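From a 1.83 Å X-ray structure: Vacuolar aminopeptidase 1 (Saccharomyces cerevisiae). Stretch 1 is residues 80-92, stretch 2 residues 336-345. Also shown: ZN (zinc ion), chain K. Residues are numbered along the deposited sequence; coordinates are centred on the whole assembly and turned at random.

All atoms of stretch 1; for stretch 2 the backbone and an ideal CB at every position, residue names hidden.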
# COMPACT_ATOMS: atom_id res chain seq x y z
N ARG D 80 -8.27 28.46 -62.73
CA ARG D 80 -7.48 27.41 -63.37
C ARG D 80 -6.75 26.67 -62.25
O ARG D 80 -6.51 27.24 -61.19
CB ARG D 80 -6.49 27.99 -64.39
CG ARG D 80 -5.53 29.02 -63.85
CD ARG D 80 -4.90 29.81 -65.00
NE ARG D 80 -4.03 30.89 -64.52
CZ ARG D 80 -2.76 30.74 -64.19
NH1 ARG D 80 -2.18 29.54 -64.29
NH2 ARG D 80 -2.05 31.78 -63.77
N ALA D 81 -6.43 25.41 -62.50
CA ALA D 81 -5.76 24.55 -61.52
C ALA D 81 -4.62 25.20 -60.74
O ALA D 81 -4.53 25.03 -59.52
CB ALA D 81 -5.25 23.29 -62.20
N GLU D 82 -3.75 25.92 -61.43
CA GLU D 82 -2.61 26.56 -60.79
C GLU D 82 -2.99 27.59 -59.73
O GLU D 82 -2.16 27.95 -58.89
CB GLU D 82 -1.71 27.19 -61.86
CG GLU D 82 -1.15 26.19 -62.86
CD GLU D 82 -2.16 25.70 -63.90
OE1 GLU D 82 -1.88 24.68 -64.56
OE2 GLU D 82 -3.23 26.34 -64.08
N LYS D 83 -4.23 28.07 -59.76
CA LYS D 83 -4.69 29.05 -58.78
C LYS D 83 -5.01 28.39 -57.44
O LYS D 83 -5.13 29.07 -56.41
CB LYS D 83 -5.93 29.77 -59.31
CG LYS D 83 -5.60 30.83 -60.36
CD LYS D 83 -4.84 31.97 -59.70
CE LYS D 83 -4.36 32.99 -60.71
NZ LYS D 83 -3.70 34.12 -60.01
N GLY D 84 -5.15 27.07 -57.46
CA GLY D 84 -5.45 26.33 -56.25
C GLY D 84 -6.80 26.69 -55.65
O GLY D 84 -7.64 27.32 -56.29
N VAL D 85 -7.00 26.28 -54.40
CA VAL D 85 -8.25 26.56 -53.70
C VAL D 85 -7.95 27.18 -52.33
O VAL D 85 -7.03 26.75 -51.64
CB VAL D 85 -9.06 25.26 -53.48
CG1 VAL D 85 -10.41 25.58 -52.86
CG2 VAL D 85 -9.24 24.53 -54.81
N GLY D 86 -8.72 28.21 -51.98
CA GLY D 86 -8.56 28.87 -50.69
C GLY D 86 -9.62 28.26 -49.81
O GLY D 86 -10.81 28.50 -50.02
N VAL D 87 -9.20 27.49 -48.81
CA VAL D 87 -10.14 26.78 -47.95
C VAL D 87 -10.11 27.08 -46.45
O VAL D 87 -9.05 27.31 -45.87
CB VAL D 87 -9.90 25.25 -48.04
CG1 VAL D 87 -10.94 24.50 -47.20
CG2 VAL D 87 -9.93 24.79 -49.49
N ILE D 88 -11.29 27.08 -45.84
CA ILE D 88 -11.39 27.22 -44.39
C ILE D 88 -12.25 26.03 -43.97
O ILE D 88 -13.39 25.89 -44.42
CB ILE D 88 -12.08 28.51 -43.91
CG1 ILE D 88 -11.25 29.74 -44.26
CG2 ILE D 88 -12.23 28.45 -42.37
CD1 ILE D 88 -11.81 31.04 -43.71
N GLY D 89 -11.69 25.16 -43.15
CA GLY D 89 -12.44 24.00 -42.69
C GLY D 89 -12.66 24.08 -41.19
O GLY D 89 -11.72 24.31 -40.44
N SER D 90 -13.90 23.89 -40.76
CA SER D 90 -14.24 23.94 -39.34
C SER D 90 -15.28 22.87 -39.03
O SER D 90 -15.83 22.25 -39.95
CB SER D 90 -14.82 25.31 -38.98
OG SER D 90 -13.89 26.34 -39.22
N HIS D 91 -15.55 22.63 -37.75
CA HIS D 91 -16.55 21.63 -37.42
C HIS D 91 -17.75 22.25 -36.73
O HIS D 91 -17.61 23.18 -35.93
CB HIS D 91 -15.94 20.46 -36.61
CG HIS D 91 -15.51 20.82 -35.22
ND1 HIS D 91 -16.34 20.70 -34.13
CD2 HIS D 91 -14.30 21.18 -34.73
CE1 HIS D 91 -15.66 20.97 -33.02
NE2 HIS D 91 -14.42 21.27 -33.36
N VAL D 92 -18.94 21.77 -37.07
CA VAL D 92 -20.17 22.30 -36.50
C VAL D 92 -20.78 21.43 -35.41
O VAL D 92 -21.78 21.81 -34.82
CB VAL D 92 -21.22 22.56 -37.59
CG1 VAL D 92 -20.85 23.81 -38.37
CG2 VAL D 92 -21.32 21.36 -38.53
N UNK D 336 -1.69 21.21 -54.78
CA UNK D 336 -0.32 21.64 -54.55
C UNK D 336 -0.27 23.16 -54.45
O UNK D 336 0.61 23.72 -53.79
CB UNK D 336 0.60 21.14 -55.66
N UNK D 337 -1.22 23.83 -55.09
CA UNK D 337 -1.28 25.29 -55.08
C UNK D 337 -2.33 25.86 -54.13
O UNK D 337 -2.64 27.05 -54.18
CB UNK D 337 -1.56 25.80 -56.50
N UNK D 338 -2.88 25.01 -53.26
CA UNK D 338 -3.92 25.44 -52.33
C UNK D 338 -3.44 25.71 -50.91
O UNK D 338 -2.35 25.30 -50.51
CB UNK D 338 -5.02 24.38 -52.28
N UNK D 339 -4.27 26.42 -50.15
CA UNK D 339 -3.99 26.72 -48.75
C UNK D 339 -5.26 26.40 -47.97
O UNK D 339 -6.34 26.93 -48.27
CB UNK D 339 -3.56 28.17 -48.55
N UNK D 340 -5.14 25.53 -46.98
CA UNK D 340 -6.29 25.18 -46.16
C UNK D 340 -6.10 25.72 -44.75
O UNK D 340 -5.06 25.49 -44.14
CB UNK D 340 -6.50 23.66 -46.13
N UNK D 341 -7.08 26.46 -44.27
CA UNK D 341 -7.00 26.96 -42.90
C UNK D 341 -7.92 26.04 -42.12
O UNK D 341 -9.13 26.01 -42.36
CB UNK D 341 -7.40 28.43 -42.78
N UNK D 342 -7.35 25.24 -41.23
CA UNK D 342 -8.13 24.35 -40.39
C UNK D 342 -8.46 25.23 -39.19
O UNK D 342 -7.61 25.43 -38.32
CB UNK D 342 -7.39 23.07 -40.01
N UNK D 343 -9.67 25.77 -39.16
CA UNK D 343 -10.08 26.68 -38.10
C UNK D 343 -10.84 25.99 -36.98
O UNK D 343 -12.01 25.65 -37.13
CB UNK D 343 -10.94 27.80 -38.69
N UNK D 344 -10.16 25.78 -35.86
CA UNK D 344 -10.76 25.15 -34.69
C UNK D 344 -10.27 25.95 -33.48
O UNK D 344 -9.10 26.32 -33.40
CB UNK D 344 -10.39 23.67 -34.58
N UNK D 345 -11.19 26.24 -32.57
CA UNK D 345 -10.84 27.01 -31.38
C UNK D 345 -9.67 26.39 -30.62
O UNK D 345 -9.51 25.17 -30.59
CB UNK D 345 -12.05 27.13 -30.46
ZN ZN K . -12.96 21.86 -31.91

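Position 336 has helical backbone angles, and its CB finds nothing of stretch 1 within 5.5 Å. Stretch 1 sets no demand here. The residue is Ala336.

Position 337 leaves the helical angles. Its CB points toward stretch 1 and lies 3.3 Å from Glu82 O, with the carbonyl of Ala81 also near. The approach is tight and the carbonyls are acceptors, so a slim side chain, or one carrying a donor such as asparagine or serine, would suit. The residue is Asn337; its CG lies 3.2 Å from Glu82 O, but ND2 is hydrogen-bonded elsewhere in the structure.

At position 338 the CB points sideways, 3.2 Å from Val85 O. The N of Val85 is close by and needs an acceptor. Serine, threonine, asparagine or aspartate could serve. The residue is Ser338, and Val85 N donates to Ser338 OG at 2.7 Å.

Position 339 begins the strand, which runs parallel to strand 86-91. Gly86 has no side chain, so stretch 1 leaves the size open; a beta-branched or other aliphatic residue would suit a strand. The residue is Ile339; the end of its side chain leads away from stretch 1. Ile339 N donates to Val85 O at 3.2 Å, and Val87 N to Ile339 O at 3.0 Å.

Position 340 lies on the other face, its CB 4.2 Å from Val87 CB. Valine, isoleucine or leucine would suit. The residue is Ile340; its CG1 packs on Val87 CB at 3.9 Å.

Position 341 has its CB 3.7 Å from Val87 O and 4.3 Å from Ile88 CG1. The strand pairing takes that carbonyl, so an aliphatic side chain suits. The residue is Leu341. Leu341 N donates to Val87 O at 2.7 Å, and Gly89 N to Leu341 O at 2.8 Å.

Position 342 points its CB to the face of Val87, 4.5 Å from Gly89 O. Gly89 has no side chain, so many sizes would do; a polar group could reach water near that carbonyl. The residue is Ser342. Water 1 donates to Ser342 OG at 2.8 Å and to Gly89 O at 3.1 Å, bridging the strands.

Position 343 has its CB 3.3 Å from Ser90 OG and 4.0 Å from Ile88 CG2. A small side chain suits this close spacing. The residue is Ala343. Ser90 OG donates to Ala343 O at 2.9 Å.

Position 344 has its CB 4.6 Å from His91 CD2, and zinc lies beyond. Aspartate, glutamate or histidine could bind it. The residue is Asp344. Its OD1 and OD2 bind ZN at 2.1 and 2.5 Å, beside His91 NE2 at 2.1 Å from ZN.

At position 345 the CB points sideways, with nothing of stretch 1 within 5.5 Å, so many side chains would do. The residue is Val345, whose O accepts from zinc-bound water 2.

Stretch 2 336-345: ANSIILSADV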
# COMPACT_ATOMS: atom_id res chain seq x y z
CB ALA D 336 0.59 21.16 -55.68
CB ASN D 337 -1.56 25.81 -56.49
CG ASN D 337 -0.36 25.70 -57.41
OD1 ASN D 337 0.61 26.45 -57.27
ND2 ASN D 337 -0.41 24.76 -58.35
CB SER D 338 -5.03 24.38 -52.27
OG SER D 338 -5.57 24.10 -53.55
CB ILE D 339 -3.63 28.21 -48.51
CG1 ILE D 339 -2.21 28.50 -49.02
CG2 ILE D 339 -3.72 28.54 -47.02
CD1 ILE D 339 -1.11 27.73 -48.30
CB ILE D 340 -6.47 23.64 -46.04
CG1 ILE D 340 -6.70 23.02 -47.43
CG2 ILE D 340 -7.65 23.32 -45.13
CD1 ILE D 340 -6.83 21.49 -47.40
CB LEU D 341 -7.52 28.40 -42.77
CG LEU D 341 -6.78 29.55 -43.46
CD1 LEU D 341 -7.32 30.88 -42.92
CD2 LEU D 341 -5.28 29.45 -43.21
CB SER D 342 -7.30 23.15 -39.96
OG SER D 342 -8.01 22.37 -39.01
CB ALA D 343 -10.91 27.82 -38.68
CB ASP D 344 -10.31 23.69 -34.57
CG ASP D 344 -11.22 22.88 -33.66
OD1 ASP D 344 -12.09 23.48 -33.01
OD2 ASP D 344 -11.05 21.64 -33.59
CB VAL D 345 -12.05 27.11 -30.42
CG1 VAL D 345 -13.15 27.93 -31.07
CG2 VAL D 345 -12.56 25.72 -30.07
O HOH W 1 -10.57 22.88 -37.99
O HOH W 2 -11.19 22.66 -30.47
O HOH W 3 -12.77 20.01 -31.06
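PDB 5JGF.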